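Local coordinates for isocitrate dehydrogenase [NAD] subunit 2, mitochondrial (Saccharomyces cerevisiae, PDB 3BLX), which oxidatively decarboxylates isocitrate to 2-oxoglutarate with NAD(+) in the citric acid cycle, as part of an octamer of IDH1 and IDH2, and also binds RNA, at residues V132-N137 against F173-A178; M305-H308 against H314-Q317. All coordinates share one frame; numbering follows the deposited sequence.

Interaction 1 (V132-N137 against F173-A178); sequences VLIREN and FEYARA
Strand residues Val-132 and Ile-134 face helix residue Tyr-175 across a wide backbone gap, the closest alpha carbons, those of Ile-134 and Tyr-175 and of Val-132 and Ala-176, standing 9.2 Å apart in each pair. Side chains alone bridge it, and the tyrosine does so for the helix. With CG anti to the backbone N (chi1 -173°), its ring reaches out toward the strand, where its CD1 and CE1 atoms meet two aliphatic groups. Val-132 CG1 comes to 3.7 Å from Tyr-175 CE1, while the CD1 methyl of Ile-134, at the end of its longer branch, lies 4.1 Å from Tyr-175 CD1. Both methyls approach the ring obliquely, and with no hydrogen bond across the segments the contact is purely van der Waals.

Strand 130-136 runs inside the mixed sheet of the isocitrate/isopropylmalate dehydrogenase fold, between strands 109-117 and 238-242, and helix 162-178 packs on one face of that sheet. Val-113 of strand 109-117 touches both Ile-134 and Tyr-175, which adds a third aliphatic residue to the cluster around Tyr-175. Leu-133 belongs to the other face, where it meets Leu-250 and Asn-254 of helix 244-258. On that same side Arg-135, a substrate-binding residue by similarity, hydrogen-bonds through NH2 to Tyr-142 OH, a position thought critical for catalysis.

Interaction 2 (M305-H308 against H314-Q317); sequences MLNH and HADQ
Ala-315 has the most surface buried here, and its CB methyl points from helix 312-326 into the angle between Leu-306 and Asn-307 of helix 296-309. Leu-306 meets it with the root of its side chain: CB lies 3.8 Å from Ala-315 CB. Further out, the leucine reaches past the methyl to the backbone of the second helix, where its CD2 is 3.9 Å from Ala-315 CA and 4.2 Å from the carbonyl carbon of His-314. One branch of the leucine therefore runs along the helix surface at 314-315, and the small alanine lets the two backbones approach closely, with the alpha carbons of Leu-306 and Ala-315 only 5.4 Å apart.

The contact joins two consecutive helices packed against each other just beside the tight turn that links them; only residues 310 and 311 separate the two. Beyond the segment, Ile-318 of helix 312-326 also touches Leu-306, continuing the apolar seam away from the bend.

Asn-307 supplies the other wall. Its CG stands anti to the carbonyl carbon (chi1 -80°), which brings the amide group up to the methyl of Ala-315: OD1 is 3.4 Å and ND2 3.8 Å from Ala-315 CB. No hydrogen bond links the segments, so the polar group meets the methyl by van der Waals contact. Asn-307 also touches Thr-312, at the start of the second helix. The His-314 ring heads away from Leu-306, toward Val-49 and Pro-50, while Met-305, which takes no part in the contact, packs on Val-82 and Leu-84 of strand 82-85 and Phe-277 of strand 275-279, setting the first helix on the sheet.

In the fold
Interactions 1 and 2 follow one another along the chain, with centres 18 Å apart; their nearest atoms are about 7 Å apart and do not touch. The same mixed sheet relates them: strand 130-136 of interaction 1 lies within it, whereas the helix 296-309 of interaction 2 rests on strands 82-85 and 275-279 toward one edge. Interaction 1 is the nearer to the probable substrate site. Arg-135 is on its strand but takes no part in the packing against Tyr-175, and the side chain of Val-132 is about 7 Å from that of Arg-114, both arginines substrate-binding by similarity; Arg-104 is about 12 Å from Ile-134, side chain to side chain. Interaction 2 lies away from the annotated sites.

Interaction 1 (V132-N137 against F173-A178)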
loop_
_atom_site.group_PDB
_atom_site.type_symbol
_atom_site.label_atom_id
_atom_site.label_comp_id
_atom_site.label_asym_id
_atom_site.label_seq_id
_atom_site.Cartn_x
_atom_site.Cartn_y
_atom_site.Cartn_z
ATOM N N VAL B 132 -36.637 35.595 18.137
ATOM C CA VAL B 132 -37.522 34.572 17.579
ATOM C C VAL B 132 -37.012 34.133 16.201
ATOM O O VAL B 132 -36.909 34.958 15.291
ATOM C CB VAL B 132 -38.991 35.061 17.471
ATOM C CG1 VAL B 132 -39.858 33.985 16.887
ATOM C CG2 VAL B 132 -39.505 35.436 18.825
ATOM N N LEU B 133 -36.685 32.842 16.063
ATOM C CA LEU B 133 -36.217 32.274 14.799
ATOM C C LEU B 133 -37.133 31.156 14.289
ATOM O O LEU B 133 -37.410 30.212 15.003
ATOM C CB LEU B 133 -34.798 31.749 14.955
ATOM C CG LEU B 133 -34.171 31.126 13.700
ATOM C CD1 LEU B 133 -34.075 32.147 12.602
ATOM C CD2 LEU B 133 -32.803 30.537 13.970
ATOM N N ILE B 134 -37.624 31.277 13.064
ATOM C CA ILE B 134 -38.386 30.206 12.453
ATOM C C ILE B 134 -37.508 29.566 11.365
ATOM O O ILE B 134 -36.992 30.241 10.487
ATOM C CB ILE B 134 -39.710 30.699 11.835
ATOM C CG1 ILE B 134 -40.755 30.969 12.913
ATOM C CG2 ILE B 134 -40.304 29.645 10.958
ATOM C CD1 ILE B 134 -40.550 32.215 13.650
ATOM N N ARG B 135 -37.308 28.259 11.429
ATOM C CA ARG B 135 -36.487 27.606 10.432
ATOM C C ARG B 135 -37.254 26.505 9.701
ATOM O O ARG B 135 -38.126 25.876 10.279
ATOM C CB ARG B 135 -35.204 27.092 11.069
ATOM C CG ARG B 135 -35.270 25.679 11.541
ATOM C CD ARG B 135 -33.950 24.949 11.181
ATOM N NE ARG B 135 -33.819 23.647 11.838
ATOM C CZ ARG B 135 -33.675 23.476 13.154
ATOM N NH1 ARG B 135 -33.635 24.518 13.984
ATOM N NH2 ARG B 135 -33.575 22.254 13.655
ATOM N N GLU B 136 -36.942 26.303 8.416
ATOM C CA GLU B 136 -37.552 25.230 7.626
ATOM C C GLU B 136 -37.054 23.843 8.110
ATOM O O GLU B 136 -35.905 23.697 8.509
ATOM C CB GLU B 136 -37.217 25.456 6.150
ATOM C CG GLU B 136 -38.311 25.054 5.162
ATOM C CD GLU B 136 -38.408 23.552 4.928
ATOM O OE1 GLU B 136 -37.400 22.842 5.132
ATOM O OE2 GLU B 136 -39.496 23.080 4.531
ATOM N N ASN B 137 -37.920 22.836 8.102
ATOM C CA ASN B 137 -37.552 21.517 8.622
ATOM C C ASN B 137 -37.594 20.349 7.620
ATOM O O ASN B 137 -37.031 19.283 7.877
ATOM C CB ASN B 137 -38.429 21.165 9.820
ATOM C CG ASN B 137 -37.690 21.251 11.134
ATOM O OD1 ASN B 137 -36.469 21.437 11.180
ATOM N ND2 ASN B 137 -38.431 21.104 12.222
ATOM N N PHE B 173 -44.563 35.211 8.669
ATOM C CA PHE B 173 -45.358 36.433 8.632
ATOM C C PHE B 173 -46.521 36.372 9.643
ATOM O O PHE B 173 -46.612 37.198 10.533
ATOM C CB PHE B 173 -45.870 36.700 7.213
ATOM C CG PHE B 173 -44.853 37.351 6.312
ATOM C CD1 PHE B 173 -44.453 36.747 5.121
ATOM C CD2 PHE B 173 -44.294 38.570 6.650
ATOM C CE1 PHE B 173 -43.520 37.358 4.292
ATOM C CE2 PHE B 173 -43.354 39.178 5.819
ATOM C CZ PHE B 173 -42.964 38.563 4.640
ATOM N N GLU B 174 -47.380 35.367 9.504
ATOM C CA GLU B 174 -48.534 35.146 10.370
ATOM C C GLU B 174 -48.191 34.989 11.852
ATOM O O GLU B 174 -49.018 35.216 12.726
ATOM C CB GLU B 174 -49.344 33.948 9.884
ATOM C CG GLU B 174 -49.792 34.090 8.460
ATOM C CD GLU B 174 -51.184 33.560 8.217
ATOM O OE1 GLU B 174 -51.301 32.605 7.421
ATOM O OE2 GLU B 174 -52.149 34.098 8.816
ATOM N N TYR B 175 -46.961 34.621 12.134
ATOM C CA TYR B 175 -46.508 34.496 13.501
ATOM C C TYR B 175 -45.978 35.839 13.999
ATOM O O TYR B 175 -46.023 36.132 15.187
ATOM C CB TYR B 175 -45.419 33.409 13.594
ATOM C CG TYR B 175 -44.983 33.085 15.007
ATOM C CD1 TYR B 175 -43.870 33.711 15.582
ATOM C CD2 TYR B 175 -45.692 32.157 15.771
ATOM C CE1 TYR B 175 -43.476 33.419 16.882
ATOM C CE2 TYR B 175 -45.313 31.857 17.068
ATOM C CZ TYR B 175 -44.205 32.489 17.626
ATOM O OH TYR B 175 -43.836 32.183 18.926
ATOM N N ALA B 176 -45.461 36.657 13.100
ATOM C CA ALA B 176 -45.007 37.969 13.508
ATOM C C ALA B 176 -46.229 38.843 13.830
ATOM O O ALA B 176 -46.282 39.521 14.858
ATOM C CB ALA B 176 -44.171 38.582 12.434
ATOM N N ARG B 177 -47.214 38.809 12.940
ATOM C CA ARG B 177 -48.495 39.448 13.183
ATOM C C ARG B 177 -49.101 38.962 14.509
ATOM O O ARG B 177 -49.433 39.762 15.372
ATOM C CB ARG B 177 -49.423 39.168 12.006
ATOM C CG ARG B 177 -50.886 39.396 12.262
ATOM C CD ARG B 177 -51.707 38.903 11.070
ATOM N NE ARG B 177 -51.491 39.756 9.908
ATOM C CZ ARG B 177 -51.909 39.459 8.685
ATOM N NH1 ARG B 177 -52.548 38.311 8.495
ATOM N NH2 ARG B 177 -51.689 40.295 7.664
ATOM N N ALA B 178 -49.198 37.650 14.684
ATOM C CA ALA B 178 -49.758 37.046 15.898
ATOM C C ALA B 178 -49.050 37.317 17.252
ATOM O O ALA B 178 -49.626 37.072 18.300
ATOM C CB ALA B 178 -49.943 35.540 15.698
#

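Interaction 2 (M305-H308 against H314-Q317)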
loop_
_atom_site.group_PDB
_atom_site.type_symbol
_atom_site.label_atom_id
_atom_site.label_comp_id
_atom_site.label_asym_id
_atom_site.label_seq_id
_atom_site.Cartn_x
_atom_site.Cartn_y
_atom_site.Cartn_z
ATOM N N MET B 305 -47.616 25.848 23.646
ATOM C CA MET B 305 -48.699 24.941 23.281
ATOM C C MET B 305 -50.073 25.539 23.634
ATOM O O MET B 305 -50.988 25.568 22.801
ATOM C CB MET B 305 -48.504 23.591 23.957
ATOM C CG MET B 305 -49.495 22.544 23.512
ATOM S SD MET B 305 -49.383 21.023 24.438
ATOM C CE MET B 305 -49.517 21.611 26.137
ATOM N N LEU B 306 -50.212 26.024 24.866
ATOM C CA LEU B 306 -51.431 26.716 25.289
ATOM C C LEU B 306 -51.787 27.795 24.272
ATOM O O LEU B 306 -52.851 27.754 23.656
ATOM C CB LEU B 306 -51.248 27.320 26.688
ATOM C CG LEU B 306 -51.718 26.541 27.937
ATOM C CD1 LEU B 306 -52.012 25.076 27.669
ATOM C CD2 LEU B 306 -50.723 26.696 29.089
ATOM N N ASN B 307 -50.871 28.740 24.085
ATOM C CA ASN B 307 -51.047 29.809 23.105
ATOM C C ASN B 307 -51.427 29.317 21.715
ATOM O O ASN B 307 -52.057 30.032 20.955
ATOM C CB ASN B 307 -49.792 30.676 23.005
ATOM C CG ASN B 307 -49.702 31.700 24.115
ATOM O OD1 ASN B 307 -50.690 32.355 24.448
ATOM N ND2 ASN B 307 -48.514 31.847 24.696
ATOM N N HIS B 308 -51.033 28.106 21.367
ATOM C CA HIS B 308 -51.334 27.601 20.036
ATOM C C HIS B 308 -52.767 27.069 20.025
ATOM O O HIS B 308 -53.412 26.968 18.963
ATOM C CB HIS B 308 -50.299 26.538 19.618
ATOM C CG HIS B 308 -50.630 25.827 18.340
ATOM N ND1 HIS B 308 -50.882 24.472 18.286
ATOM C CD2 HIS B 308 -50.753 26.278 17.072
ATOM C CE1 HIS B 308 -51.146 24.116 17.042
ATOM N NE2 HIS B 308 -51.075 25.195 16.284
ATOM N N HIS B 314 -54.692 30.996 30.547
ATOM C CA HIS B 314 -53.881 30.006 31.230
ATOM C C HIS B 314 -52.398 30.117 30.815
ATOM O O HIS B 314 -51.496 29.930 31.640
ATOM C CB HIS B 314 -54.432 28.599 30.963
ATOM C CG HIS B 314 -55.842 28.396 31.431
ATOM N ND1 HIS B 314 -56.156 28.076 32.735
ATOM C CD2 HIS B 314 -57.018 28.447 30.764
ATOM C CE1 HIS B 314 -57.465 27.947 32.851
ATOM N NE2 HIS B 314 -58.012 28.167 31.670
ATOM N N ALA B 315 -52.150 30.433 29.544
ATOM C CA ALA B 315 -50.783 30.601 29.040
ATOM C C ALA B 315 -49.994 31.635 29.833
ATOM O O ALA B 315 -48.885 31.365 30.301
ATOM C CB ALA B 315 -50.803 30.977 27.578
ATOM N N ASP B 316 -50.575 32.822 29.973
ATOM C CA ASP B 316 -49.947 33.916 30.707
ATOM C C ASP B 316 -49.896 33.619 32.196
ATOM O O ASP B 316 -48.902 33.899 32.844
ATOM C CB ASP B 316 -50.697 35.213 30.441
ATOM C CG ASP B 316 -50.747 35.556 28.967
ATOM O OD1 ASP B 316 -51.851 35.825 28.444
ATOM O OD2 ASP B 316 -49.674 35.543 28.330
ATOM N N GLN B 317 -50.970 33.042 32.732
ATOM C CA GLN B 317 -50.986 32.636 34.134
ATOM C C GLN B 317 -49.749 31.783 34.422
ATOM O O GLN B 317 -48.937 32.138 35.280
ATOM C CB GLN B 317 -52.278 31.864 34.453
ATOM C CG GLN B 317 -52.548 31.598 35.942
ATOM C CD GLN B 317 -53.764 30.692 36.165
ATOM O OE1 GLN B 317 -54.726 30.701 35.385
ATOM N NE2 GLN B 317 -53.720 29.904 37.234
#